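Local coordinates for protein halorhodopsin (Halobacterium salinarum, PDB 2JAF) that binds retinal and pumps chloride ions across the cell membrane of the archaeon, driven by light, at residues W106-T111 with W232-L237; L114-I119 with V205-Y210. The protein carries 2 engineered substitutions. All coordinates share one frame; numbering follows the deposited sequence.

Interaction 1: W106-T111 with W232-L237; sequences WGRYLT and WAYSVL. With PLM (palmitic acid), chain E; PLM (palmitic acid), chain D.
Arg-108 and Tyr-234 mark the level at which two helix segments pass, their CA atoms 8.9 Å apart. The short axes of 106-111 and 232-237 run the same way at 28° to each other. They come no closer than 12.4 Å, so long side chains must bridge the gap. Arg-108 does most of this. Its chain is extended from CG to NE, which carries the guanidinium across to helix 227-255. There CB of Tyr-234 sits over the centre of one guanidinium face, 3.5 Å from NH1 of Arg-108. At the edge, NH2 of Arg-108 gives a hydrogen bond to OG of Ser-235, 3.2 Å long and fairly straight at 158°. Gln-105 bonds NE, Tyr-77 bonds NH1, and Ser-231 shares NH2 with Ser-235. Ser-235 OG also bonds to Ser-32 O. Tyr-109 and Tyr-234 cross at about a right angle, their OH atoms 3.8 Å apart. Tyr-109 OH is hydrogen-bonded to Glu-219. Elsewhere, C2 of a palmitic acid lies over one face of the Trp-106 indole. The buried arginine is thus fixed in rotation by neutral partners. Asp-238 forms a long, weak ion pair with it, which probably offsets part of its charge.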
ATOM      1  N   TRP A 106      18.520   2.174  -2.394  1.00 24.53           N
ATOM      2  CA  TRP A 106      17.271   2.099  -1.648  1.00 23.56           C
ATOM      3  C   TRP A 106      16.059   1.684  -2.472  1.00 22.98           C
ATOM      4  O   TRP A 106      15.031   1.292  -1.916  1.00 22.08           O
ATOM      5  CB  TRP A 106      16.990   3.419  -0.918  1.00 22.63           C
ATOM      6  CG  TRP A 106      16.823   4.629  -1.781  1.00 24.99           C
ATOM      7  CD1 TRP A 106      17.776   5.565  -2.078  1.00 25.83           C
ATOM      8  CD2 TRP A 106      15.615   5.076  -2.404  1.00 24.97           C
ATOM      9  NE1 TRP A 106      17.232   6.567  -2.839  1.00 25.25           N
ATOM     10  CE2 TRP A 106      15.906   6.294  -3.056  1.00 25.80           C
ATOM     11  CE3 TRP A 106      14.311   4.566  -2.474  1.00 26.49           C
ATOM     12  CZ2 TRP A 106      14.943   7.012  -3.770  1.00 25.36           C
ATOM     13  CZ3 TRP A 106      13.353   5.280  -3.185  1.00 25.96           C
ATOM     14  CH2 TRP A 106      13.676   6.491  -3.823  1.00 27.87           C
ATOM     15  N   GLY A 107      16.178   1.766  -3.793  1.00 23.00           N
ATOM     16  CA  GLY A 107      15.078   1.349  -4.638  1.00 22.11           C
ATOM     17  C   GLY A 107      14.852  -0.149  -4.500  1.00 24.38           C
ATOM     18  O   GLY A 107      13.752  -0.643  -4.742  1.00 22.08           O
ATOM     19  N   ARG A 108      15.885  -0.891  -4.117  1.00 22.43           N
ATOM     20  CA  ARG A 108      15.697  -2.330  -3.948  1.00 23.16           C
ATOM     21  C   ARG A 108      14.714  -2.561  -2.808  1.00 23.38           C
ATOM     22  O   ARG A 108      13.731  -3.289  -2.948  1.00 25.32           O
ATOM     23  CB  ARG A 108      17.016  -3.030  -3.607  1.00 20.28           C
ATOM     24  CG  ARG A 108      18.006  -3.188  -4.746  1.00 22.63           C
ATOM     25  CD  ARG A 108      19.208  -4.016  -4.274  1.00 19.32           C
ATOM     26  NE  ARG A 108      20.261  -4.156  -5.274  1.00 20.82           N
ATOM     27  CZ  ARG A 108      20.270  -5.062  -6.252  1.00 19.85           C
ATOM     28  NH1 ARG A 108      19.269  -5.932  -6.383  1.00 19.02           N
ATOM     29  NH2 ARG A 108      21.295  -5.111  -7.085  1.00 19.23           N
ATOM     30  N   TYR A 109      14.982  -1.916  -1.676  1.00 24.67           N
ATOM     31  CA  TYR A 109      14.156  -2.068  -0.490  1.00 26.11           C
ATOM     32  C   TYR A 109      12.722  -1.637  -0.756  1.00 27.40           C
ATOM     33  O   TYR A 109      11.771  -2.295  -0.322  1.00 26.62           O
ATOM     34  CB  TYR A 109      14.784  -1.274   0.673  1.00 28.72           C
ATOM     35  CG  TYR A 109      16.303  -1.377   0.702  1.00 30.39           C
ATOM     36  CD1 TYR A 109      16.948  -2.575   0.372  1.00 34.25           C
ATOM     37  CD2 TYR A 109      17.096  -0.276   1.024  1.00 30.73           C
ATOM     38  CE1 TYR A 109      18.341  -2.669   0.358  1.00 33.91           C
ATOM     39  CE2 TYR A 109      18.490  -0.360   1.012  1.00 31.96           C
ATOM     40  CZ  TYR A 109      19.106  -1.559   0.676  1.00 34.62           C
ATOM     41  OH  TYR A 109      20.481  -1.646   0.652  1.00 36.17           O
ATOM     42  N   LEU A 110      12.558  -0.548  -1.501  1.00 25.88           N
ATOM     43  CA  LEU A 110      11.231  -0.048  -1.826  1.00 26.47           C
ATOM     44  C   LEU A 110      10.416  -0.992  -2.717  1.00 25.05           C
ATOM     45  O   LEU A 110       9.248  -1.277  -2.438  1.00 25.23           O
ATOM     46  CB  LEU A 110      11.336   1.310  -2.528  1.00 26.76           C
ATOM     47  CG  LEU A 110       9.985   1.904  -2.936  1.00 30.46           C
ATOM     48  CD1 LEU A 110       9.208   2.293  -1.677  1.00 31.96           C
ATOM     49  CD2 LEU A 110      10.193   3.117  -3.835  1.00 30.99           C
ATOM     50  N   THR A 111      11.020  -1.478  -3.798  0.50 24.40           N
ATOM     51  CA  THR A 111      10.290  -2.363  -4.696  0.50 23.43           C
ATOM     52  C   THR A 111      10.008  -3.733  -4.083  0.50 22.00           C
ATOM     53  O   THR A 111       9.049  -4.401  -4.472  0.50 21.46           O
ATOM     54  CB  THR A 111      11.027  -2.536  -6.038  0.50 23.95           C
ATOM     55  OG1 THR A 111      12.241  -3.264  -5.836  0.50 23.38           O
ATOM     56  CG2 THR A 111      11.352  -1.172  -6.633  0.50 23.99           C
ATOM     57  N   TRP A 232      25.991  -7.074  -6.547  1.00 22.45           N
ATOM     58  CA  TRP A 232      25.978  -8.380  -7.200  1.00 22.46           C
ATOM     59  C   TRP A 232      25.377  -9.467  -6.309  1.00 23.00           C
ATOM     60  O   TRP A 232      24.698 -10.372  -6.800  1.00 21.83           O
ATOM     61  CB  TRP A 232      27.394  -8.802  -7.634  1.00 23.24           C
ATOM     62  CG  TRP A 232      27.688  -8.508  -9.097  1.00 23.86           C
ATOM     63  CD1 TRP A 232      28.494  -7.519  -9.590  1.00 23.22           C
ATOM     64  CD2 TRP A 232      27.125  -9.171 -10.242  1.00 23.75           C
ATOM     65  NE1 TRP A 232      28.464  -7.523 -10.965  1.00 23.37           N
ATOM     66  CE2 TRP A 232      27.633  -8.526 -11.391  1.00 23.40           C
ATOM     67  CE3 TRP A 232      26.237 -10.248 -10.407  1.00 25.44           C
ATOM     68  CZ2 TRP A 232      27.281  -8.918 -12.694  1.00 25.29           C
ATOM     69  CZ3 TRP A 232      25.886 -10.639 -11.705  1.00 27.05           C
ATOM     70  CH2 TRP A 232      26.410  -9.972 -12.831  1.00 27.00           C
ATOM     71  N   ALA A 233      25.613  -9.382  -5.002  1.00 21.92           N
ATOM     72  CA  ALA A 233      25.078 -10.386  -4.089  1.00 22.64           C
ATOM     73  C   ALA A 233      23.550 -10.372  -4.152  1.00 22.92           C
ATOM     74  O   ALA A 233      22.917 -11.422  -4.288  1.00 23.44           O
ATOM     75  CB  ALA A 233      25.564 -10.118  -2.655  1.00 20.77           C
ATOM     76  N   TYR A 234      22.964  -9.181  -4.055  1.00 22.87           N
ATOM     77  CA  TYR A 234      21.509  -9.039  -4.121  1.00 21.97           C
ATOM     78  C   TYR A 234      20.987  -9.514  -5.485  1.00 21.99           C
ATOM     79  O   TYR A 234      19.951 -10.181  -5.571  1.00 21.22           O
ATOM     80  CB  TYR A 234      21.100  -7.571  -3.927  1.00 23.30           C
ATOM     81  CG  TYR A 234      21.229  -7.017  -2.517  1.00 20.28           C
ATOM     82  CD1 TYR A 234      20.614  -7.643  -1.436  1.00 21.71           C
ATOM     83  CD2 TYR A 234      21.892  -5.807  -2.284  1.00 22.21           C
ATOM     84  CE1 TYR A 234      20.646  -7.079  -0.157  1.00 22.80           C
ATOM     85  CE2 TYR A 234      21.928  -5.235  -1.010  1.00 22.19           C
ATOM     86  CZ  TYR A 234      21.304  -5.870   0.044  1.00 23.28           C
ATOM     87  OH  TYR A 234      21.307  -5.294   1.298  1.00 24.30           O
ATOM     88  N   SER A 235      21.701  -9.160  -6.550  1.00 21.68           N
ATOM     89  CA  SER A 235      21.299  -9.549  -7.896  1.00 20.63           C
ATOM     90  C   SER A 235      21.278 -11.059  -8.053  1.00 20.84           C
ATOM     91  O   SER A 235      20.357 -11.606  -8.652  1.00 21.17           O
ATOM     92  CB  SER A 235      22.228  -8.925  -8.941  1.00 21.50           C
ATOM     93  OG  SER A 235      22.025  -7.521  -8.996  1.00 24.13           O
ATOM     94  N   VAL A 236      22.288 -11.738  -7.519  1.00 20.23           N
ATOM     95  CA  VAL A 236      22.316 -13.196  -7.607  1.00 21.31           C
ATOM     96  C   VAL A 236      21.161 -13.783  -6.795  1.00 20.01           C
ATOM     97  O   VAL A 236      20.527 -14.751  -7.208  1.00 19.87           O
ATOM     98  CB  VAL A 236      23.642 -13.776  -7.078  1.00 21.83           C
ATOM     99  CG1 VAL A 236      23.543 -15.296  -6.970  1.00 22.58           C
ATOM    100  CG2 VAL A 236      24.780 -13.389  -8.012  1.00 21.49           C
ATOM    101  N   LEU A 237      20.888 -13.205  -5.630  1.00 21.73           N
ATOM    102  CA  LEU A 237      19.784 -13.703  -4.813  1.00 20.37           C
ATOM    103  C   LEU A 237      18.474 -13.547  -5.581  1.00 21.99           C
ATOM    104  O   LEU A 237      17.630 -14.448  -5.579  1.00 21.63           O
ATOM    105  CB  LEU A 237      19.712 -12.949  -3.481  1.00 20.27           C
ATOM    106  CG  LEU A 237      20.788 -13.350  -2.468  1.00 20.09           C
ATOM    107  CD1 LEU A 237      20.720 -12.430  -1.264  1.00 19.75           C
ATOM    108  CD2 LEU A 237      20.563 -14.821  -2.032  1.00 19.10           C
TER
HETATM  109  C1  PLM E 701      16.821   9.797  -0.460  1.00 64.98           C
HETATM  110  O1  PLM E 701      17.274  10.119  -1.575  1.00 66.19           O
HETATM  111  O2  PLM E 701      17.159  10.380   0.594  1.00 65.91           O
HETATM  112  C2  PLM E 701      15.826   8.648  -0.409  1.00 64.58           C
HETATM  113  C3  PLM E 701      14.368   8.960  -0.082  1.00 63.45           C
HETATM  114  C4  PLM E 701      13.594   7.646  -0.141  1.00 63.12           C
HETATM  115  C5  PLM E 701      12.108   7.738   0.152  1.00 63.30           C
HETATM  116  C6  PLM E 701      11.285   8.123  -1.061  1.00 64.16           C
HETATM  117  C7  PLM E 701      10.296   7.049  -1.476  1.00 64.16           C
HETATM  118  C8  PLM E 701       9.489   7.478  -2.682  1.00 64.29           C
HETATM  119  C9  PLM E 701       8.491   6.394  -3.062  1.00 63.79           C
HETATM  120  CA  PLM E 701       7.654   6.779  -4.267  1.00 64.41           C
HETATM  121  CB  PLM E 701       6.467   5.899  -4.637  1.00 64.26           C
HETATM  122  CC  PLM E 701       5.373   5.774  -3.590  1.00 64.87           C
HETATM  123  CD  PLM E 701       4.239   4.918  -4.116  1.00 64.93           C
HETATM  124  CE  PLM E 701       3.135   4.785  -3.068  1.00 64.88           C
HETATM  125  CF  PLM E 701       2.635   3.346  -3.090  1.00 64.95           C
HETATM  126  CG  PLM E 701       1.539   3.124  -2.060  1.00 65.31           C
HETATM  127  C1  PLM D 700      10.304   1.462  -8.981  1.00 59.99           C
HETATM  128  O1  PLM D 700      10.712   2.408  -9.676  1.00 59.93           O
HETATM  129  O2  PLM D 700      10.467   0.269  -9.322  1.00 60.88           O
HETATM  130  C2  PLM D 700       9.598   1.805  -7.681  1.00 59.60           C
HETATM  131  C3  PLM D 700       8.259   1.114  -7.444  1.00 59.28           C
HETATM  132  C4  PLM D 700       7.734   1.569  -6.091  1.00 59.22           C
HETATM  133  C5  PLM D 700       6.401   0.910  -5.808  1.00 59.53           C
HETATM  134  C6  PLM D 700       6.381   0.165  -4.496  1.00 59.02           C
HETATM  135  C7  PLM D 700       4.924  -0.165  -4.245  1.00 59.00           C
HETATM  136  C8  PLM D 700       4.723  -0.920  -2.952  1.00 59.54           C
HETATM  137  C9  PLM D 700       3.247  -1.239  -2.791  1.00 60.18           C
HETATM  138  CA  PLM D 700       2.987  -1.972  -1.489  1.00 60.11           C
HETATM  139  CB  PLM D 700       1.673  -2.722  -1.314  1.00 60.27           C
HETATM  140  CC  PLM D 700       1.393  -3.875  -2.265  1.00 60.28           C
HETATM  141  CD  PLM D 700       0.070  -4.507  -1.874  1.00 60.37           C
HETATM  142  CE  PLM D 700      -0.263  -5.688  -2.786  1.00 60.82           C
HETATM  143  CF  PLM D 700      -1.690  -6.131  -2.495  1.00 61.28           C
HETATM  144  CG  PLM D 700      -2.072  -7.314  -3.370  1.00 62.16           C

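Interaction 2: L114-I119 with V205-Y210; sequences LSTPMI and VLWLGY. With RET (retinal), chain G; PLM (palmitic acid), chain D.
The retinal pocket of this microbial-rhodopsin fold is lined here by helices 106-127 and 193-216. Trp-207 reaches across to the first helix with the six-membered end of its indole. Its CH2 lies 3.7 Å from CB of Thr-116. Its CZ2 meets CG2 of Ile-119 at 3.9 Å, with the methyl at the ring edge. With CG2 of Ile-119 anti to the backbone N, the branches part, and CD1 of Ile-119 turns to retinal C20, 3.9 Å away. That C20 methyl also lies over one face of the indole, 3.5 Å from Trp-207 NE1. CG2 of Thr-116 approaches retinal C13 at 3.6 Å and C20 at 3.7 Å, while its OG1 is hydrogen-bonded to Asp-141 and to Trp-112 O. Tyr-210 lays its ring against the chain, with C12 over the ring centre and 3.5 Å from Tyr-210 CE2. Its OH bonds to Asp-238. With an alanine here, the polyene would probably lose the flat aromatic support under C10 to C13, and Asp-238 would lose a hydrogen-bond partner. The contact is apolar, with no hydrogen bond between the segments. Since C20 meets Trp-207, Ile-119 and Thr-116, a change of shape near C13 would probably be felt by all three.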
ATOM      1  N   LEU A 114       6.587  -4.556  -3.066  1.00 24.90           N
ATOM      2  CA  LEU A 114       5.579  -4.969  -4.036  1.00 25.70           C
ATOM      3  C   LEU A 114       5.888  -6.374  -4.564  1.00 24.76           C
ATOM      4  O   LEU A 114       4.988  -7.197  -4.713  1.00 26.06           O
ATOM      5  CB  LEU A 114       5.515  -3.985  -5.207  1.00 27.31           C
ATOM      6  CG  LEU A 114       4.538  -4.372  -6.323  1.00 29.68           C
ATOM      7  CD1 LEU A 114       3.111  -4.413  -5.792  1.00 29.49           C
ATOM      8  CD2 LEU A 114       4.653  -3.374  -7.461  1.00 30.29           C
ATOM      9  N   SER A 115       7.159  -6.653  -4.835  1.00 24.17           N
ATOM     10  CA  SER A 115       7.537  -7.964  -5.352  1.00 23.93           C
ATOM     11  C   SER A 115       7.431  -9.103  -4.339  1.00 24.18           C
ATOM     12  O   SER A 115       7.001 -10.201  -4.701  1.00 24.21           O
ATOM     13  CB  SER A 115       8.957  -7.934  -5.933  1.00 24.18           C
ATOM     14  OG  SER A 115       9.933  -7.694  -4.930  1.00 26.41           O
ATOM     15  N   THR A 116       7.811  -8.877  -3.082  1.00 23.01           N
ATOM     16  CA  THR A 116       7.712  -9.980  -2.128  1.00 22.57           C
ATOM     17  C   THR A 116       6.256 -10.338  -1.851  1.00 23.35           C
ATOM     18  O   THR A 116       5.927 -11.512  -1.664  1.00 21.38           O
ATOM     19  CB  THR A 116       8.539  -9.737  -0.817  1.00 22.26           C
ATOM     20  OG1 THR A 116       8.230  -8.471  -0.227  1.00 22.95           O
ATOM     21  CG2 THR A 116      10.016  -9.771  -1.139  1.00 22.71           C
ATOM     22  N   PRO A 117       5.356  -9.340  -1.829  1.00 22.75           N
ATOM     23  CA  PRO A 117       3.959  -9.707  -1.586  1.00 24.20           C
ATOM     24  C   PRO A 117       3.427 -10.549  -2.759  1.00 25.49           C
ATOM     25  O   PRO A 117       2.569 -11.416  -2.579  1.00 26.35           O
ATOM     26  CB  PRO A 117       3.268  -8.349  -1.466  1.00 24.93           C
ATOM     27  CG  PRO A 117       4.314  -7.532  -0.785  1.00 24.39           C
ATOM     28  CD  PRO A 117       5.565  -7.904  -1.566  1.00 23.81           C
ATOM     29  N   MET A 118       3.947 -10.305  -3.960  1.00 26.40           N
ATOM     30  CA  MET A 118       3.514 -11.082  -5.118  1.00 29.58           C
ATOM     31  C   MET A 118       4.036 -12.514  -5.043  1.00 27.64           C
ATOM     32  O   MET A 118       3.355 -13.456  -5.454  1.00 29.04           O
ATOM     33  CB  MET A 118       3.955 -10.412  -6.420  1.00 32.23           C
ATOM     34  CG  MET A 118       3.059  -9.249  -6.820  1.00 36.03           C
ATOM     35  SD  MET A 118       1.311  -9.741  -6.903  1.00 39.59           S
ATOM     36  CE  MET A 118       0.755  -9.276  -5.273  1.00 40.17           C
ATOM     37  N   ILE A 119       5.243 -12.683  -4.513  1.00 25.69           N
ATOM     38  CA  ILE A 119       5.806 -14.022  -4.352  1.00 23.68           C
ATOM     39  C   ILE A 119       4.916 -14.775  -3.367  1.00 23.89           C
ATOM     40  O   ILE A 119       4.555 -15.935  -3.593  1.00 24.51           O
ATOM     41  CB  ILE A 119       7.257 -13.967  -3.791  1.00 22.32           C
ATOM     42  CG1 ILE A 119       8.204 -13.366  -4.831  1.00 23.65           C
ATOM     43  CG2 ILE A 119       7.727 -15.371  -3.391  1.00 24.05           C
ATOM     44  CD1 ILE A 119       9.645 -13.181  -4.325  1.00 22.62           C
ATOM     45  N   VAL A 205      15.628 -20.353   2.759  1.00 21.15           N
ATOM     46  CA  VAL A 205      17.066 -20.240   2.548  1.00 19.69           C
ATOM     47  C   VAL A 205      17.473 -18.994   1.764  1.00 19.78           C
ATOM     48  O   VAL A 205      18.372 -18.257   2.178  1.00 19.95           O
ATOM     49  CB  VAL A 205      17.618 -21.497   1.832  1.00 20.07           C
ATOM     50  CG1 VAL A 205      19.106 -21.340   1.563  1.00 21.07           C
ATOM     51  CG2 VAL A 205      17.375 -22.720   2.701  1.00 19.72           C
ATOM     52  N   LEU A 206      16.821 -18.748   0.636  1.00 17.76           N
ATOM     53  CA  LEU A 206      17.189 -17.589  -0.169  1.00 18.03           C
ATOM     54  C   LEU A 206      16.830 -16.261   0.507  1.00 18.87           C
ATOM     55  O   LEU A 206      17.621 -15.318   0.471  1.00 19.31           O
ATOM     56  CB  LEU A 206      16.538 -17.680  -1.546  1.00 19.60           C
ATOM     57  CG  LEU A 206      16.953 -18.935  -2.327  1.00 22.78           C
ATOM     58  CD1 LEU A 206      16.158 -19.024  -3.618  1.00 24.63           C
ATOM     59  CD2 LEU A 206      18.446 -18.892  -2.622  1.00 26.92           C
ATOM     60  N   TRP A 207      15.653 -16.183   1.127  1.00 17.96           N
ATOM     61  CA  TRP A 207      15.264 -14.935   1.785  1.00 18.66           C
ATOM     62  C   TRP A 207      16.211 -14.580   2.935  1.00 19.40           C
ATOM     63  O   TRP A 207      16.429 -13.398   3.227  1.00 19.41           O
ATOM     64  CB  TRP A 207      13.804 -15.007   2.267  1.00 18.66           C
ATOM     65  CG  TRP A 207      12.788 -14.867   1.140  1.00 18.99           C
ATOM     66  CD1 TRP A 207      12.851 -15.448  -0.101  1.00 17.07           C
ATOM     67  CD2 TRP A 207      11.518 -14.191   1.200  1.00 18.42           C
ATOM     68  NE1 TRP A 207      11.700 -15.182  -0.807  1.00 17.82           N
ATOM     69  CE2 TRP A 207      10.866 -14.415  -0.035  1.00 17.96           C
ATOM     70  CE3 TRP A 207      10.868 -13.424   2.180  1.00 19.45           C
ATOM     71  CZ2 TRP A 207       9.593 -13.900  -0.318  1.00 19.58           C
ATOM     72  CZ3 TRP A 207       9.599 -12.911   1.899  1.00 20.79           C
ATOM     73  CH2 TRP A 207       8.977 -13.153   0.660  1.00 20.73           C
ATOM     74  N   LEU A 208      16.784 -15.590   3.584  1.00 19.26           N
ATOM     75  CA  LEU A 208      17.728 -15.338   4.670  1.00 18.97           C
ATOM     76  C   LEU A 208      18.999 -14.684   4.129  1.00 19.17           C
ATOM     77  O   LEU A 208      19.724 -14.007   4.864  1.00 19.95           O
ATOM     78  CB  LEU A 208      18.083 -16.649   5.385  1.00 19.87           C
ATOM     79  CG  LEU A 208      17.082 -17.147   6.427  1.00 20.40           C
ATOM     80  CD1 LEU A 208      17.373 -18.592   6.800  1.00 20.68           C
ATOM     81  CD2 LEU A 208      17.176 -16.250   7.655  1.00 22.04           C
ATOM     82  N   GLY A 209      19.274 -14.883   2.842  1.00 17.32           N
ATOM     83  CA  GLY A 209      20.458 -14.285   2.255  1.00 17.80           C
ATOM     84  C   GLY A 209      20.414 -12.761   2.228  1.00 18.71           C
ATOM     85  O   GLY A 209      21.449 -12.104   2.348  1.00 17.94           O
ATOM     86  N   TYR A 210      19.224 -12.182   2.078  1.00 18.23           N
ATOM     87  CA  TYR A 210      19.136 -10.723   2.009  1.00 18.14           C
ATOM     88  C   TYR A 210      19.612  -9.990   3.264  1.00 18.33           C
ATOM     89  O   TYR A 210      20.406  -9.055   3.163  1.00 17.34           O
ATOM     90  CB  TYR A 210      17.719 -10.288   1.614  1.00 18.95           C
ATOM     91  CG  TYR A 210      17.373 -10.713   0.202  1.00 18.32           C
ATOM     92  CD1 TYR A 210      16.965 -12.022  -0.073  1.00 18.54           C
ATOM     93  CD2 TYR A 210      17.468  -9.816  -0.863  1.00 18.84           C
ATOM     94  CE1 TYR A 210      16.655 -12.425  -1.382  1.00 21.10           C
ATOM     95  CE2 TYR A 210      17.164 -10.207  -2.174  1.00 19.18           C
ATOM     96  CZ  TYR A 210      16.756 -11.511  -2.425  1.00 18.29           C
ATOM     97  OH  TYR A 210      16.433 -11.893  -3.708  1.00 19.32           O
TER
HETATM   98  C1  RET G 900      16.480  -6.499   4.982  1.00 22.24           C
HETATM   99  C2  RET G 900      17.237  -5.715   6.155  1.00 21.40           C
HETATM  100  C3  RET G 900      16.556  -5.727   7.546  1.00 21.35           C
HETATM  101  C4  RET G 900      16.377  -7.225   8.071  1.00 21.32           C
HETATM  102  C5  RET G 900      15.701  -8.214   7.040  1.00 20.60           C
HETATM  103  C6  RET G 900      15.740  -7.895   5.521  1.00 22.02           C
HETATM  104  C7  RET G 900      14.992  -8.816   4.599  1.00 21.02           C
HETATM  105  C8  RET G 900      14.722  -8.764   3.267  1.00 18.79           C
HETATM  106  C9  RET G 900      14.193  -9.854   2.492  1.00 19.79           C
HETATM  107  C10 RET G 900      14.159  -9.503   1.140  1.00 20.94           C
HETATM  108  C11 RET G 900      13.729 -10.342   0.134  1.00 20.52           C
HETATM  109  C12 RET G 900      13.794  -9.914  -1.201  1.00 20.10           C
HETATM  110  C13 RET G 900      13.290 -10.698  -2.318  1.00 21.77           C
HETATM  111  C14 RET G 900      13.424 -10.017  -3.564  1.00 22.82           C
HETATM  112  C15 RET G 900      12.853 -10.413  -4.750  1.00 24.48           C
HETATM  113  C16 RET G 900      15.432  -5.455   4.447  1.00 21.85           C
HETATM  114  C17 RET G 900      17.606  -6.795   3.863  1.00 21.17           C
HETATM  115  C18 RET G 900      15.062  -9.454   7.645  1.00 21.23           C
HETATM  116  C19 RET G 900      13.878 -11.315   3.144  1.00 21.06           C
HETATM  117  C20 RET G 900      12.720 -12.118  -2.150  1.00 21.97           C
HETATM  118  C1  PLM D 700      10.304   1.462  -8.981  1.00 59.99           C
HETATM  119  O1  PLM D 700      10.712   2.408  -9.676  1.00 59.93           O
HETATM  120  O2  PLM D 700      10.467   0.269  -9.322  1.00 60.88           O
HETATM  121  C2  PLM D 700       9.598   1.805  -7.681  1.00 59.60           C
HETATM  122  C3  PLM D 700       8.259   1.114  -7.444  1.00 59.28           C
HETATM  123  C4  PLM D 700       7.734   1.569  -6.091  1.00 59.22           C
HETATM  124  C5  PLM D 700       6.401   0.910  -5.808  1.00 59.53           C
HETATM  125  C6  PLM D 700       6.381   0.165  -4.496  1.00 59.02           C
HETATM  126  C7  PLM D 700       4.924  -0.165  -4.245  1.00 59.00           C
HETATM  127  C8  PLM D 700       4.723  -0.920  -2.952  1.00 59.54           C
HETATM  128  C9  PLM D 700       3.247  -1.239  -2.791  1.00 60.18           C
HETATM  129  CA  PLM D 700       2.987  -1.972  -1.489  1.00 60.11           C
HETATM  130  CB  PLM D 700       1.673  -2.722  -1.314  1.00 60.27           C
HETATM  131  CC  PLM D 700       1.393  -3.875  -2.265  1.00 60.28           C
HETATM  132  CD  PLM D 700       0.070  -4.507  -1.874  1.00 60.37           C
HETATM  133  CE  PLM D 700      -0.263  -5.688  -2.786  1.00 60.82           C
HETATM  134  CF  PLM D 700      -1.690  -6.131  -2.495  1.00 61.28           C
HETATM  135  CG  PLM D 700      -2.072  -7.314  -3.370  1.00 62.16           C

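Overall arrangement
Interactions 1 and 2 have centres 10 Å apart and share helix 106-127, whose earlier part serves interaction 1 and later part interaction 2. From it, interaction 1 reaches helix 227-255 and interaction 2 reaches helix 193-216, the helix just before in the chain. Segments 114-119 and 205-210 therefore both fall between 106-111 and 232-237 in sequence. The two sites touch directly: CD1 of Tyr-234 packs 3.9 Å from CD2 of Tyr-210, and Leu-237 lies against Gly-209. A polar arginine site thus adjoins the retinal pocket within one helical bundle. Asp-238 links them, through Tyr-210 and a weak ion pair with Arg-108. One palmitic acid runs past both parts of helix 106-127.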